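Local coordinates for protein 3-hydroxyisobutyrate dehydrogenase (Thermus thermophilus, PDB 2CVZ) that probably catalyses the NADP-dependent oxidation of 3-hydroxyisobutyrate in valine catabolism, binding the dinucleotide in a Rossmann-type domain, at residues A5-G10 with R57-C62; P25-N30 with L50-E55. One frame throughout, in Å; residues are numbered along the deposited sequence.

Contact 1 of 2, residues A5-G10 with R57-C62; sequences AFIGLG and RVIFTC. With NDP (NADPH dihydro-nicotinamide-adenine-dinucleotide phosphate), chain G.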
loop_
_atom_site.group_PDB
_atom_site.type_symbol
_atom_site.label_atom_id
_atom_site.label_comp_id
_atom_site.label_asym_id
_atom_site.label_seq_id
_atom_site.Cartn_x
_atom_site.Cartn_y
_atom_site.Cartn_z
ATOM N N ALA C 5 -24.509 -23.568 29.478
ATOM C CA ALA C 5 -24.465 -22.224 30.031
ATOM C C ALA C 5 -23.807 -21.297 29.032
ATOM O O ALA C 5 -22.968 -21.729 28.246
ATOM C CB ALA C 5 -23.688 -22.223 31.343
ATOM N N PHE C 6 -24.192 -20.026 29.059
ATOM C CA PHE C 6 -23.617 -19.056 28.139
ATOM C C PHE C 6 -23.118 -17.834 28.901
ATOM O O PHE C 6 -23.811 -17.305 29.776
ATOM C CB PHE C 6 -24.657 -18.619 27.105
ATOM C CG PHE C 6 -24.058 -18.079 25.835
ATOM C CD1 PHE C 6 -23.941 -18.889 24.708
ATOM C CD2 PHE C 6 -23.585 -16.770 25.769
ATOM C CE1 PHE C 6 -23.360 -18.403 23.533
ATOM C CE2 PHE C 6 -23.004 -16.275 24.602
ATOM C CZ PHE C 6 -22.892 -17.093 23.482
ATOM N N ILE C 7 -21.911 -17.393 28.562
ATOM C CA ILE C 7 -21.307 -16.228 29.194
ATOM C C ILE C 7 -21.070 -15.147 28.149
ATOM O O ILE C 7 -20.434 -15.400 27.126
ATOM C CB ILE C 7 -19.951 -16.584 29.842
ATOM C CG1 ILE C 7 -20.160 -17.591 30.975
ATOM C CG2 ILE C 7 -19.270 -15.320 30.345
ATOM C CD1 ILE C 7 -18.869 -18.138 31.553
ATOM N N GLY C 8 -21.581 -13.947 28.409
ATOM C CA GLY C 8 -21.402 -12.850 27.474
ATOM C C GLY C 8 -22.594 -12.679 26.555
ATOM O O GLY C 8 -22.587 -13.144 25.415
ATOM N N LEU C 9 -23.623 -11.999 27.052
ATOM C CA LEU C 9 -24.835 -11.773 26.273
ATOM C C LEU C 9 -24.767 -10.462 25.497
ATOM O O LEU C 9 -25.544 -9.540 25.747
ATOM C CB LEU C 9 -26.052 -11.777 27.205
ATOM C CG LEU C 9 -26.153 -13.004 28.117
ATOM C CD1 LEU C 9 -27.349 -12.862 29.047
ATOM C CD2 LEU C 9 -26.283 -14.268 27.270
ATOM N N GLY C 10 -23.840 -10.387 24.548
ATOM C CA GLY C 10 -23.688 -9.181 23.753
ATOM C C GLY C 10 -24.486 -9.209 22.464
ATOM O O GLY C 10 -25.475 -9.937 22.354
ATOM N N ARG C 57 -22.530 -28.878 31.408
ATOM C CA ARG C 57 -21.732 -29.901 30.743
ATOM C C ARG C 57 -20.970 -29.184 29.632
ATOM O O ARG C 57 -19.857 -29.567 29.267
ATOM C CB ARG C 57 -22.642 -30.975 30.141
ATOM C CG ARG C 57 -21.948 -31.920 29.166
ATOM C CD ARG C 57 -20.936 -32.813 29.865
ATOM N NE ARG C 57 -21.584 -33.781 30.745
ATOM C CZ ARG C 57 -20.938 -34.690 31.468
ATOM N NH1 ARG C 57 -19.615 -34.760 31.422
ATOM N NH2 ARG C 57 -21.618 -35.536 32.231
ATOM N N VAL C 58 -21.588 -28.137 29.097
ATOM C CA VAL C 58 -20.981 -27.345 28.039
ATOM C C VAL C 58 -21.130 -25.863 28.356
ATOM O O VAL C 58 -22.240 -25.362 28.540
ATOM C CB VAL C 58 -21.634 -27.615 26.666
ATOM C CG1 VAL C 58 -20.889 -26.843 25.578
ATOM C CG2 VAL C 58 -21.626 -29.105 26.366
ATOM N N ILE C 59 -19.998 -25.174 28.427
ATOM C CA ILE C 59 -19.976 -23.748 28.713
ATOM C C ILE C 59 -19.627 -22.997 27.432
ATOM O O ILE C 59 -18.667 -23.352 26.746
ATOM C CB ILE C 59 -18.913 -23.414 29.785
ATOM C CG1 ILE C 59 -19.297 -24.063 31.117
ATOM C CG2 ILE C 59 -18.778 -21.907 29.940
ATOM C CD1 ILE C 59 -18.269 -23.876 32.209
ATOM N N PHE C 60 -20.414 -21.974 27.108
ATOM C CA PHE C 60 -20.171 -21.159 25.919
ATOM C C PHE C 60 -19.756 -19.751 26.320
ATOM O O PHE C 60 -20.235 -19.217 27.318
ATOM C CB PHE C 60 -21.431 -21.006 25.063
ATOM C CG PHE C 60 -21.908 -22.271 24.421
ATOM C CD1 PHE C 60 -22.639 -23.204 25.147
ATOM C CD2 PHE C 60 -21.667 -22.509 23.072
ATOM C CE1 PHE C 60 -23.129 -24.357 24.536
ATOM C CE2 PHE C 60 -22.152 -23.660 22.450
ATOM C CZ PHE C 60 -22.884 -24.584 23.183
ATOM N N THR C 61 -18.878 -19.146 25.526
ATOM C CA THR C 61 -18.453 -17.780 25.777
ATOM C C THR C 61 -18.386 -17.025 24.461
ATOM O O THR C 61 -18.019 -17.582 23.431
ATOM C CB THR C 61 -17.057 -17.701 26.448
ATOM O OG1 THR C 61 -16.127 -18.529 25.738
ATOM C CG2 THR C 61 -17.135 -18.137 27.902
ATOM N N CYS C 62 -18.784 -15.761 24.492
ATOM C CA CYS C 62 -18.709 -14.918 23.311
ATOM C C CYS C 62 -18.396 -13.537 23.849
ATOM O O CYS C 62 -19.283 -12.696 24.017
ATOM C CB CYS C 62 -20.020 -14.902 22.532
ATOM S SG CYS C 62 -19.816 -14.097 20.932
HETATM P PA NDP G . -20.510 -6.847 22.289
HETATM O O1A NDP G . -21.868 -6.634 21.866
HETATM O O2A NDP G . -19.525 -5.729 22.508
HETATM O O5B NDP G . -20.611 -7.756 23.646
HETATM C C5B NDP G . -19.418 -8.112 24.355
HETATM C C4B NDP G . -19.936 -8.942 25.520
HETATM O O4B NDP G . -18.764 -9.291 26.306
HETATM C C3B NDP G . -20.919 -8.297 26.442
HETATM O O3B NDP G . -21.867 -9.298 26.899
HETATM C C2B NDP G . -20.112 -7.816 27.585
HETATM O O2B NDP G . -20.773 -7.548 28.824
HETATM C C1B NDP G . -19.038 -8.857 27.629
HETATM N N9A NDP G . -17.795 -8.368 28.287
HETATM C C8A NDP G . -16.930 -7.327 27.876
HETATM N N7A NDP G . -15.924 -7.191 28.719
HETATM C C5A NDP G . -16.108 -8.131 29.695
HETATM C C6A NDP G . -15.394 -8.495 30.860
HETATM N N6A NDP G . -14.274 -7.850 31.191
HETATM N N1A NDP G . -15.858 -9.505 31.637
HETATM C C2A NDP G . -16.994 -10.156 31.297
HETATM N N3A NDP G . -17.741 -9.891 30.220
HETATM C C4A NDP G . -17.239 -8.856 29.449
HETATM O O3 NDP G . -19.795 -7.881 21.342
HETATM P PN NDP G . -20.182 -8.748 20.058
HETATM O O1N NDP G . -20.545 -7.800 19.000
HETATM O O2N NDP G . -21.186 -9.731 20.585
HETATM O O5D NDP G . -18.815 -9.537 19.818
HETATM C C5D NDP G . -18.312 -10.535 20.766
HETATM C C4D NDP G . -17.297 -11.428 19.989
HETATM O O4D NDP G . -17.954 -11.906 18.818
HETATM C C3D NDP G . -16.095 -10.627 19.479
HETATM O O3D NDP G . -14.912 -11.427 19.610
HETATM C C2D NDP G . -16.449 -10.284 18.055
HETATM O O2D NDP G . -15.273 -9.950 17.338
HETATM C C1D NDP G . -17.144 -11.655 17.666
HETATM N N1N NDP G . -18.059 -11.582 16.486
HETATM C C2N NDP G . -18.919 -10.454 16.368
HETATM C C3N NDP G . -19.801 -10.436 15.212
HETATM C C7N NDP G . -20.730 -9.318 15.014
HETATM O O7N NDP G . -21.272 -9.066 13.919
HETATM N N7N NDP G . -21.047 -8.511 16.044
HETATM C C4N NDP G . -19.753 -11.504 14.305
HETATM C C5N NDP G . -18.916 -12.574 14.445
HETATM C C6N NDP G . -18.069 -12.616 15.534
HETATM P P2B NDP G . -21.583 -6.255 29.118
HETATM O O1X NDP G . -21.508 -6.154 30.589
HETATM O O2X NDP G . -22.968 -6.436 28.603
HETATM O O3X NDP G . -20.909 -5.061 28.444
HETATM O O HOH W 1 -21.637 -11.316 22.694
#

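Contact 2 of 2, residues P25-N30 with L50-E55; sequences PTLVWN and LERVAE. With NDP (NADPH dihydro-nicotinamide-adenine-dinucleotide phosphate), chain G.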
loop_
_atom_site.group_PDB
_atom_site.type_symbol
_atom_site.label_atom_id
_atom_site.label_comp_id
_atom_site.label_asym_id
_atom_site.label_seq_id
_atom_site.Cartn_x
_atom_site.Cartn_y
_atom_site.Cartn_z
ATOM N N PRO C 25 -31.862 -26.869 28.771
ATOM C CA PRO C 25 -31.959 -26.088 30.009
ATOM C C PRO C 25 -30.691 -25.237 29.967
ATOM O O PRO C 25 -29.584 -25.781 29.936
ATOM C CB PRO C 25 -31.894 -27.157 31.099
ATOM C CG PRO C 25 -32.501 -28.359 30.431
ATOM C CD PRO C 25 -31.871 -28.314 29.059
ATOM N N THR C 26 -30.840 -23.917 29.961
ATOM C CA THR C 26 -29.677 -23.046 29.840
ATOM C C THR C 26 -29.492 -22.002 30.927
ATOM O O THR C 26 -30.420 -21.270 31.271
ATOM C CB THR C 26 -29.708 -22.313 28.477
ATOM O OG1 THR C 26 -29.795 -23.274 27.418
ATOM C CG2 THR C 26 -28.458 -21.466 28.287
ATOM N N LEU C 27 -28.273 -21.937 31.456
ATOM C CA LEU C 27 -27.924 -20.957 32.475
ATOM C C LEU C 27 -27.182 -19.833 31.759
ATOM O O LEU C 27 -26.354 -20.091 30.885
ATOM C CB LEU C 27 -27.001 -21.577 33.528
ATOM C CG LEU C 27 -27.461 -22.838 34.261
ATOM C CD1 LEU C 27 -26.446 -23.171 35.347
ATOM C CD2 LEU C 27 -28.844 -22.625 34.872
ATOM N N VAL C 28 -27.482 -18.587 32.106
ATOM C CA VAL C 28 -26.798 -17.470 31.471
ATOM C C VAL C 28 -26.279 -16.467 32.489
ATOM O O VAL C 28 -26.857 -16.287 33.563
ATOM C CB VAL C 28 -27.711 -16.720 30.463
ATOM C CG1 VAL C 28 -28.056 -17.628 29.293
ATOM C CG2 VAL C 28 -28.982 -16.240 31.155
ATOM N N TRP C 29 -25.167 -15.828 32.144
ATOM C CA TRP C 29 -24.563 -14.819 32.998
ATOM C C TRP C 29 -23.985 -13.726 32.122
ATOM O O TRP C 29 -23.486 -13.994 31.027
ATOM C CB TRP C 29 -23.439 -15.412 33.850
ATOM C CG TRP C 29 -22.744 -14.375 34.690
ATOM C CD1 TRP C 29 -23.111 -13.942 35.933
ATOM C CD2 TRP C 29 -21.589 -13.606 34.322
ATOM N NE1 TRP C 29 -22.255 -12.952 36.363
ATOM C CE2 TRP C 29 -21.313 -12.727 35.393
ATOM C CE3 TRP C 29 -20.761 -13.574 33.191
ATOM C CZ2 TRP C 29 -20.240 -11.824 35.367
ATOM C CZ3 TRP C 29 -19.693 -12.676 33.164
ATOM C CH2 TRP C 29 -19.445 -11.814 34.248
ATOM N N ASN C 30 -24.066 -12.493 32.607
ATOM C CA ASN C 30 -23.532 -11.345 31.895
ATOM C C ASN C 30 -23.028 -10.343 32.926
ATOM O O ASN C 30 -23.631 -10.182 33.989
ATOM C CB ASN C 30 -24.610 -10.694 31.025
ATOM C CG ASN C 30 -24.041 -9.654 30.078
ATOM O OD1 ASN C 30 -23.237 -9.974 29.203
ATOM N ND2 ASN C 30 -24.452 -8.402 30.251
ATOM N N LEU C 50 -22.124 -15.987 38.154
ATOM C CA LEU C 50 -21.069 -16.654 37.402
ATOM C C LEU C 50 -20.660 -18.041 37.891
ATOM O O LEU C 50 -20.407 -18.933 37.083
ATOM C CB LEU C 50 -19.835 -15.753 37.335
ATOM C CG LEU C 50 -18.695 -16.248 36.445
ATOM C CD1 LEU C 50 -19.206 -16.472 35.029
ATOM C CD2 LEU C 50 -17.567 -15.232 36.452
ATOM N N GLU C 51 -20.601 -18.230 39.204
ATOM C CA GLU C 51 -20.192 -19.515 39.765
ATOM C C GLU C 51 -21.015 -20.711 39.284
ATOM O O GLU C 51 -20.468 -21.784 39.027
ATOM C CB GLU C 51 -20.236 -19.463 41.296
ATOM C CG GLU C 51 -19.560 -20.653 41.961
ATOM C CD GLU C 51 -19.899 -20.775 43.436
ATOM O OE1 GLU C 51 -19.816 -19.754 44.152
ATOM O OE2 GLU C 51 -20.243 -21.895 43.877
ATOM N N ARG C 52 -22.326 -20.529 39.167
ATOM C CA ARG C 52 -23.212 -21.608 38.741
ATOM C C ARG C 52 -22.969 -22.107 37.319
ATOM O O ARG C 52 -23.434 -23.186 36.949
ATOM C CB ARG C 52 -24.674 -21.177 38.881
ATOM C CG ARG C 52 -25.128 -20.954 40.316
ATOM C CD ARG C 52 -26.644 -20.958 40.389
ATOM N NE ARG C 52 -27.174 -22.231 39.911
ATOM C CZ ARG C 52 -28.444 -22.445 39.588
ATOM N NH1 ARG C 52 -29.331 -21.466 39.691
ATOM N NH2 ARG C 52 -28.823 -23.642 39.155
ATOM N N VAL C 53 -22.247 -21.327 36.523
ATOM C CA VAL C 53 -21.958 -21.717 35.148
ATOM C C VAL C 53 -21.207 -23.050 35.096
ATOM O O VAL C 53 -21.361 -23.824 34.150
ATOM C CB VAL C 53 -21.132 -20.623 34.429
ATOM C CG1 VAL C 53 -20.695 -21.104 33.053
ATOM C CG2 VAL C 53 -21.969 -19.360 34.298
ATOM N N ALA C 54 -20.408 -23.321 36.125
ATOM C CA ALA C 54 -19.632 -24.559 36.195
ATOM C C ALA C 54 -20.524 -25.792 36.325
ATOM O O ALA C 54 -20.047 -26.925 36.240
ATOM C CB ALA C 54 -18.659 -24.494 37.367
ATOM N N GLU C 55 -21.817 -25.572 36.536
ATOM C CA GLU C 55 -22.766 -26.672 36.666
ATOM C C GLU C 55 -23.052 -27.306 35.308
ATOM O O GLU C 55 -23.528 -28.439 35.229
ATOM C CB GLU C 55 -24.084 -26.170 37.263
ATOM C CG GLU C 55 -24.053 -25.894 38.756
ATOM C CD GLU C 55 -25.366 -25.327 39.263
ATOM O OE1 GLU C 55 -26.431 -25.793 38.804
ATOM O OE2 GLU C 55 -25.335 -24.421 40.123
HETATM P PA NDP G . -20.510 -6.847 22.289
HETATM O O1A NDP G . -21.868 -6.634 21.866
HETATM O O2A NDP G . -19.525 -5.729 22.508
HETATM O O5B NDP G . -20.611 -7.756 23.646
HETATM C C5B NDP G . -19.418 -8.112 24.355
HETATM C C4B NDP G . -19.936 -8.942 25.520
HETATM O O4B NDP G . -18.764 -9.291 26.306
HETATM C C3B NDP G . -20.919 -8.297 26.442
HETATM O O3B NDP G . -21.867 -9.298 26.899
HETATM C C2B NDP G . -20.112 -7.816 27.585
HETATM O O2B NDP G . -20.773 -7.548 28.824
HETATM C C1B NDP G . -19.038 -8.857 27.629
HETATM N N9A NDP G . -17.795 -8.368 28.287
HETATM C C8A NDP G . -16.930 -7.327 27.876
HETATM N N7A NDP G . -15.924 -7.191 28.719
HETATM C C5A NDP G . -16.108 -8.131 29.695
HETATM C C6A NDP G . -15.394 -8.495 30.860
HETATM N N6A NDP G . -14.274 -7.850 31.191
HETATM N N1A NDP G . -15.858 -9.505 31.637
HETATM C C2A NDP G . -16.994 -10.156 31.297
HETATM N N3A NDP G . -17.741 -9.891 30.220
HETATM C C4A NDP G . -17.239 -8.856 29.449
HETATM O O3 NDP G . -19.795 -7.881 21.342
HETATM P PN NDP G . -20.182 -8.748 20.058
HETATM O O1N NDP G . -20.545 -7.800 19.000
HETATM O O2N NDP G . -21.186 -9.731 20.585
HETATM O O5D NDP G . -18.815 -9.537 19.818
HETATM C C5D NDP G . -18.312 -10.535 20.766
HETATM C C4D NDP G . -17.297 -11.428 19.989
HETATM O O4D NDP G . -17.954 -11.906 18.818
HETATM C C3D NDP G . -16.095 -10.627 19.479
HETATM O O3D NDP G . -14.912 -11.427 19.610
HETATM C C2D NDP G . -16.449 -10.284 18.055
HETATM O O2D NDP G . -15.273 -9.950 17.338
HETATM C C1D NDP G . -17.144 -11.655 17.666
HETATM N N1N NDP G . -18.059 -11.582 16.486
HETATM C C2N NDP G . -18.919 -10.454 16.368
HETATM C C3N NDP G . -19.801 -10.436 15.212
HETATM C C7N NDP G . -20.730 -9.318 15.014
HETATM O O7N NDP G . -21.272 -9.066 13.919
HETATM N N7N NDP G . -21.047 -8.511 16.044
HETATM C C4N NDP G . -19.753 -11.504 14.305
HETATM C C5N NDP G . -18.916 -12.574 14.445
HETATM C C6N NDP G . -18.069 -12.616 15.534
HETATM P P2B NDP G . -21.583 -6.255 29.118
HETATM O O1X NDP G . -21.508 -6.154 30.589
HETATM O O2X NDP G . -22.968 -6.436 28.603
HETATM O O3X NDP G . -20.909 -5.061 28.444
HETATM O O HOH W 2 -21.658 -13.142 39.565
#

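Contact 1 of 2, residues A5-G10 with R57-C62
Ala5, Phe6 and Ile7 pair with Ile59, Phe60 and Thr61 as parallel strands, joined by four backbone hydrogen bonds. The innermost two, from Phe60 N to Ala5 O and from Ile7 N to Phe60 O, are both 2.8 Å long.

Apolar packing covers both faces. On one, Phe6 has CG anti to its own N (chi1 -157°), which swings the ring over the neighbouring strand: CD1 lies 3.3 Å from Phe60 CB, while CZ reaches Cys62 CB at 3.7 Å. The two phenylalanine side chains cross at about a right angle, and Leu20 of helix 13-23 packs on both. With an alanine at Phe6, Phe60 CB and Cys62 CB would probably lose their cover and a gap would open beneath the helix. On the other face Ile7 lies alongside Thr61, CB to CG2 3.8 Å.

Past the C-terminal ends of the strands the contact reaches the cofactor. Gly8 has to be glycine: a CB would clash with Cys62 O. A water lies 2.7 Å from NADPH O2N and close to Cys62 O. Parallel strands, with a glycine-rich turn leading from 4-7 into helix 13-23 beside the dinucleotide, are typical of a Rossmann-type domain.

Contact 2 of 2, residues P25-N30 with L50-E55
Trp29 lays one face of its indole against Leu50, and this belongs to the tight part of the contact. Leu50 CB sits 3.8 Å from the centroid of the five-membered ring, only 9° off the ring normal, a CH-pi contact, while Leu50 CD1 lies above the rim of the same face, 3.8 Å from Trp29 CE3. With CG of Trp29 anti to the backbone N (chi1 177°), the indole extends from the strand across the leucine; a branched aliphatic chain suits this place because its methyl and methylene groups can cover a broad flat ring. Beside the indole's stem Val53 CG2 approaches Trp29 CB at 4.2 Å, and Val53 goes on to pack against Ala5 and Ile7. The buried Leu27 is packed as closely, its CD1 resting on the backbone 3.4 Å from Arg52 O.

Strand 26-29 is the second strand of the Rossmann-type domain, and its end turns to the cofactor. There Asn30 grips NADPH twice: OD1 accepts from ribose O3B at 2.8 Å, and ND2 donates, over 3.0 Å, to O2X of the 2'-phosphate, the group that sets NADPH apart from NADH.

Toward solvent the packing thins. Glu55 CB borders Leu27 CD1, while the charged ends of Arg52 and Glu55 pair with one another at the surface: Arg52 NE and NH2 meet the two carboxylate oxygens side-on, NE to OE2 2.9 Å, and NH1 makes a salt bridge to Glu46. Near the indole's outer edge a water accepts from Leu50 N and, weakly, from Trp29 NE1.

Overall arrangement
Strands 4-7 and 26-29 are neighbours in the same sheet, so contact 1 and contact 2 meet directly, through a probable backbone hydrogen bond, Phe6 N to Leu27 O, 2.8 Å, and through packing of Ala5 CB on Val53 CG1. Contact 1 is buried and joins two adjoining strands by a backbone ladder; contact 2, nested along the chain within the loop that contact 1 closes, is only partly buried and lays side chains of a strand on side chains and backbone of a helical turn, with no hydrogen bond between its segments. Charged groups accordingly appear at the outer margin of contact 2. Both reach NADPH, and Leu9 N probably bonds to Asn30 OD1, tying the glycine-rich turn to the residue holding the ribose.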